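Side-chain contacts in nucleoporin NUP170 (Chaetomium thermophilum, PDB 5HAX), which probably serves as a scaffold nucleoporin of the inner ring of the nuclear pore complex, helping to build the transport channel of the nuclear envelope: residues A[275-278]-A[279-282]; A[666-669]-A[670-674]. All coordinates share one frame; numbering follows the deposited sequence.

Both contacts are local, made between residues three to five apart along the chain; contact 1 lies in the beta-propeller part and contact 2 in the helical part, with nearest atoms about 45 Å apart. Contact 1 is a surface contact at the end of helix 270-279 and the loop after it; D276, the buried F277 and M280 all reach strand 341-348, D276 by a bond to the L344 backbone. Contact 2 is partly buried and stays within helix 663-694. Their chemistry differs accordingly: weakening backbone bonds, a sulfur-aromatic pair and a bound phosphate in contact 1, against regular helical bonds and a glutamine-to-glutamine amide bond with a weak lysine bond beyond it in contact 2.

Contact 1 (A[275-278]-A[279-282]); sequences RDFA and HMAD. With PO4 (phosphate ion), chain D.
The backbone of R275 to H279 runs through the end of helix 270-279, and its bonds change character as the chain leaves. H279 N donates to R275 O at 3.2 Å in the regular four-residue step, with D276 O a weaker second acceptor. One residue on, M280 N reaches F277 O at 3.2 Å, a three-residue step whose donor stands well above the carbonyl plane, and bonds D276 O only weakly. A water donates to both A278 O and M280 O, bridging the end of the helical segment and the loop.

The chains of R275 and H279 extend alongside each other, with R275 CG 3.8 Å from H279 NE2 and the guanidinium and imidazole planes 63° apart. The imidazole of H279 also turns one face to its partner's backbone, R275 O lying 3.3 Å from H279 CD2. A bend at chi3 (39°) carries the guanidinium of R275 on to the phosphate, where NE and NH2 both grip O1, R275 NH2 to phosphate O1 at 2.9 Å. S272 also binds this ion, which probably came from the crystallisation liquor. D276 turns elsewhere, to K268 and the backbone of L344.

F277, with CG anti to the backbone N, sends its ring inward to L344 and meets F287 edge-to-face. M280 crosses it at about a right angle, M280 SD 3.8 Å from F277 CD1 and 71° off the ring normal, an oblique Met-aromatic contact that suits a flexible, polarisable thioether. Replacing M280 by alanine would probably leave a gap beside F277 CD1 and take away the packing on V347.

This is the exit from a helix lying on the connection between strand 263-268 and strand 293-298, from one blade to the next in a beta-propeller, consistent with the Nup133 N-terminal-like family.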
loop_
_atom_site.group_PDB
_atom_site.type_symbol
_atom_site.label_atom_id
_atom_site.label_comp_id
_atom_site.label_asym_id
_atom_site.label_seq_id
_atom_site.Cartn_x
_atom_site.Cartn_y
_atom_site.Cartn_z
ATOM N N ARG A 275 -1.565 28.686 14.831
ATOM C CA ARG A 275 -2.584 29.021 15.820
ATOM C C ARG A 275 -3.235 27.759 16.377
ATOM O O ARG A 275 -3.412 27.627 17.594
ATOM C CB ARG A 275 -3.625 29.954 15.202
ATOM C CG ARG A 275 -4.689 30.415 16.180
ATOM C CD ARG A 275 -5.411 31.662 15.691
ATOM N NE ARG A 275 -5.661 31.628 14.250
ATOM C CZ ARG A 275 -4.939 32.275 13.339
ATOM N NH1 ARG A 275 -3.907 33.028 13.700
ATOM N NH2 ARG A 275 -5.255 32.175 12.054
ATOM N N ASP A 276 -3.598 26.818 15.501
ATOM C CA ASP A 276 -4.079 25.519 15.964
ATOM C C ASP A 276 -3.069 24.876 16.902
ATOM O O ASP A 276 -3.422 24.379 17.977
ATOM C CB ASP A 276 -4.345 24.590 14.778
ATOM C CG ASP A 276 -5.438 25.098 13.862
ATOM O OD1 ASP A 276 -5.514 24.621 12.707
ATOM O OD2 ASP A 276 -6.221 25.972 14.288
ATOM N N PHE A 277 -1.796 24.887 16.505
ATOM C CA PHE A 277 -0.746 24.268 17.304
ATOM C C PHE A 277 -0.651 24.904 18.685
ATOM O O PHE A 277 -0.417 24.210 19.682
ATOM C CB PHE A 277 0.582 24.379 16.557
ATOM C CG PHE A 277 1.723 23.675 17.227
ATOM C CD1 PHE A 277 1.678 22.311 17.453
ATOM C CD2 PHE A 277 2.855 24.376 17.604
ATOM C CE1 PHE A 277 2.734 21.662 18.062
ATOM C CE2 PHE A 277 3.915 23.732 18.210
ATOM C CZ PHE A 277 3.853 22.372 18.439
ATOM N N ALA A 278 -0.836 26.224 18.766
ATOM C CA ALA A 278 -0.741 26.907 20.053
ATOM C C ALA A 278 -1.895 26.534 20.973
ATOM O O ALA A 278 -1.729 26.528 22.197
ATOM C CB ALA A 278 -0.701 28.421 19.842
ATOM N N HIS A 279 -3.062 26.223 20.409
ATOM C CA HIS A 279 -4.209 25.802 21.202
ATOM C C HIS A 279 -4.085 24.370 21.704
ATOM O O HIS A 279 -4.881 23.959 22.555
ATOM C CB HIS A 279 -5.496 25.947 20.384
ATOM C CG HIS A 279 -5.819 27.362 20.015
ATOM N ND1 HIS A 279 -6.977 27.716 19.356
ATOM C CD2 HIS A 279 -5.133 28.515 20.210
ATOM C CE1 HIS A 279 -6.992 29.022 19.163
ATOM N NE2 HIS A 279 -5.885 29.531 19.672
ATOM N N MET A 280 -3.118 23.606 21.202
ATOM C CA MET A 280 -2.883 22.260 21.692
ATOM C C MET A 280 -2.194 22.308 23.051
ATOM O O MET A 280 -1.593 23.313 23.440
ATOM C CB MET A 280 -2.033 21.466 20.698
ATOM C CG MET A 280 -2.639 21.379 19.307
ATOM S SD MET A 280 -1.593 20.506 18.125
ATOM C CE MET A 280 -1.758 18.824 18.713
ATOM N N ALA A 281 -2.291 21.195 23.781
ATOM C CA ALA A 281 -1.712 21.138 25.119
ATOM C C ALA A 281 -0.194 21.251 25.075
ATOM O O ALA A 281 0.411 21.878 25.953
ATOM C CB ALA A 281 -2.131 19.844 25.816
ATOM N N ASP A 282 0.437 20.661 24.061
ATOM C CA ASP A 282 1.893 20.597 23.959
ATOM C C ASP A 282 2.351 21.444 22.776
ATOM O O ASP A 282 2.182 21.045 21.619
ATOM C CB ASP A 282 2.357 19.150 23.805
ATOM C CG ASP A 282 1.723 18.222 24.823
ATOM O OD1 ASP A 282 0.744 17.531 24.468
ATOM O OD2 ASP A 282 2.201 18.184 25.977
HETATM P P PO4 D . -8.415 30.075 11.642
HETATM O O1 PO4 D . -7.019 29.829 12.165
HETATM O O2 PO4 D . -8.351 30.472 10.185
HETATM O O3 PO4 D . -9.051 31.189 12.439
HETATM O O4 PO4 D . -9.235 28.816 11.791
HETATM O O HOH W 1 -0.020 25.380 24.065
#

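Contact 2 (A[666-669]-A[670-674]); sequences QKEH and QALHA
Q666 and Q670, one helical turn apart, are joined twice. Q670 N donates to Q666 O at 3.0 Å, and the side-chain amides repeat the link on the outside of the helix, with Q670 NE2 donating a hydrogen bond to Q666 OE1 at 3.2 Å. This second bond is nearly straight (155°), lies in the carbonyl plane of Q666 and runs within the amide plane of Q670, even though the two amide planes are turned 58° apart. In Q666 the bend at chi2 (-69°) helps bring OE1 back toward Q670, whose own chain stays extended beyond CG.

The other end of the Q670 amide is engaged by K667. Its NZ makes a weak bond to Q670 OE1 at 3.3 Å, and its aliphatic part lies against the same amide, K667 CD being 3.7 Å from Q670 CD. Glutamine suits this position because its one flat group both donates to a carbonyl oxygen and accepts from an ammonium.

Beneath these side chains the main chain is regular: A671 N reaches K667 O at 2.8 Å, L672 N reaches E668 O at 3.0 Å, and H673 N reaches H669 O at 2.9 Å.

On the buried side, E668 OE2 is satisfied by the hydroxyl of S585, and E668 OE1 is hydrogen-bonded as well. E668 OE2 also lies 3.8 Å from L672 CD1, a van der Waals contact between the carboxylate and a leucine methyl. H669, less buried, is bonded through ND1 to the loop carbonyl of G648 and packs on P652.

Helix 663-694 thus lays E668, A671 and L672 against H588 of helix 586-599, with L672 also touching L591, while A674 meets P5 and A9 of the N-terminal helix 5-20.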
loop_
_atom_site.group_PDB
_atom_site.type_symbol
_atom_site.label_atom_id
_atom_site.label_comp_id
_atom_site.label_asym_id
_atom_site.label_seq_id
_atom_site.Cartn_x
_atom_site.Cartn_y
_atom_site.Cartn_z
ATOM N N GLN A 666 -11.147 -32.205 26.133
ATOM C CA GLN A 666 -12.181 -32.765 25.270
ATOM C C GLN A 666 -12.609 -31.758 24.211
ATOM O O GLN A 666 -12.568 -32.042 23.009
ATOM C CB GLN A 666 -13.381 -33.205 26.113
ATOM C CG GLN A 666 -13.381 -34.681 26.467
ATOM C CD GLN A 666 -13.617 -35.566 25.259
ATOM O OE1 GLN A 666 -14.191 -35.131 24.258
ATOM N NE2 GLN A 666 -13.173 -36.813 25.343
ATOM N N LYS A 667 -13.029 -30.567 24.644
ATOM C CA LYS A 667 -13.473 -29.551 23.697
ATOM C C LYS A 667 -12.314 -29.022 22.864
ATOM O O LYS A 667 -12.523 -28.568 21.733
ATOM C CB LYS A 667 -14.167 -28.411 24.442
ATOM C CG LYS A 667 -15.397 -28.848 25.233
ATOM C CD LYS A 667 -16.487 -29.401 24.322
ATOM C CE LYS A 667 -17.720 -29.821 25.109
ATOM N NZ LYS A 667 -18.780 -30.395 24.231
ATOM N N GLU A 668 -11.094 -29.070 23.400
ATOM C CA GLU A 668 -9.916 -28.749 22.600
ATOM C C GLU A 668 -9.789 -29.712 21.426
ATOM O O GLU A 668 -9.546 -29.296 20.287
ATOM C CB GLU A 668 -8.669 -28.798 23.484
ATOM C CG GLU A 668 -7.345 -28.496 22.778
ATOM C CD GLU A 668 -7.117 -27.015 22.525
ATOM O OE1 GLU A 668 -7.927 -26.185 22.990
ATOM O OE2 GLU A 668 -6.114 -26.680 21.858
ATOM N N HIS A 669 -9.962 -31.009 21.690
ATOM C CA HIS A 669 -9.912 -32.006 20.626
ATOM C C HIS A 669 -11.046 -31.806 19.626
ATOM O O HIS A 669 -10.834 -31.894 18.411
ATOM C CB HIS A 669 -9.970 -33.407 21.236
ATOM C CG HIS A 669 -9.977 -34.512 20.227
ATOM N ND1 HIS A 669 -8.823 -35.019 19.668
ATOM C CD2 HIS A 669 -10.998 -35.215 19.681
ATOM C CE1 HIS A 669 -9.133 -35.983 18.820
ATOM N NE2 HIS A 669 -10.447 -36.122 18.809
ATOM N N GLN A 670 -12.257 -31.534 20.119
ATOM C CA GLN A 670 -13.394 -31.321 19.228
ATOM C C GLN A 670 -13.199 -30.080 18.368
ATOM O O GLN A 670 -13.492 -30.095 17.167
ATOM C CB GLN A 670 -14.681 -31.198 20.044
ATOM C CG GLN A 670 -15.041 -32.438 20.841
ATOM C CD GLN A 670 -16.154 -32.180 21.840
ATOM O OE1 GLN A 670 -17.078 -31.410 21.574
ATOM N NE2 GLN A 670 -16.065 -32.818 23.002
ATOM N N ALA A 671 -12.713 -28.991 18.968
ATOM C CA ALA A 671 -12.507 -27.755 18.221
ATOM C C ALA A 671 -11.455 -27.941 17.135
ATOM O O ALA A 671 -11.661 -27.554 15.980
ATOM C CB ALA A 671 -12.105 -26.630 19.175
ATOM N N LEU A 672 -10.313 -28.535 17.492
ATOM C CA LEU A 672 -9.268 -28.782 16.505
ATOM C C LEU A 672 -9.759 -29.713 15.406
ATOM O O LEU A 672 -9.428 -29.526 14.230
ATOM C CB LEU A 672 -8.032 -29.363 17.192
ATOM C CG LEU A 672 -7.306 -28.420 18.156
ATOM C CD1 LEU A 672 -6.259 -29.177 18.957
ATOM C CD2 LEU A 672 -6.668 -27.261 17.408
ATOM N N HIS A 673 -10.556 -30.720 15.769
ATOM C CA HIS A 673 -11.106 -31.627 14.768
ATOM C C HIS A 673 -12.006 -30.887 13.790
ATOM O O HIS A 673 -11.945 -31.121 12.578
ATOM C CB HIS A 673 -11.884 -32.753 15.447
ATOM C CG HIS A 673 -12.791 -33.496 14.518
ATOM N ND1 HIS A 673 -12.350 -34.516 13.702
ATOM C CD2 HIS A 673 -14.114 -33.357 14.264
ATOM C CE1 HIS A 673 -13.362 -34.977 12.990
ATOM N NE2 HIS A 673 -14.444 -34.291 13.311
ATOM N N ALA A 674 -12.858 -29.994 14.300
ATOM C CA ALA A 674 -13.763 -29.252 13.430
ATOM C C ALA A 674 -12.993 -28.384 12.443
ATOM O O ALA A 674 -13.367 -28.285 11.269
ATOM C CB ALA A 674 -14.711 -28.398 14.271
#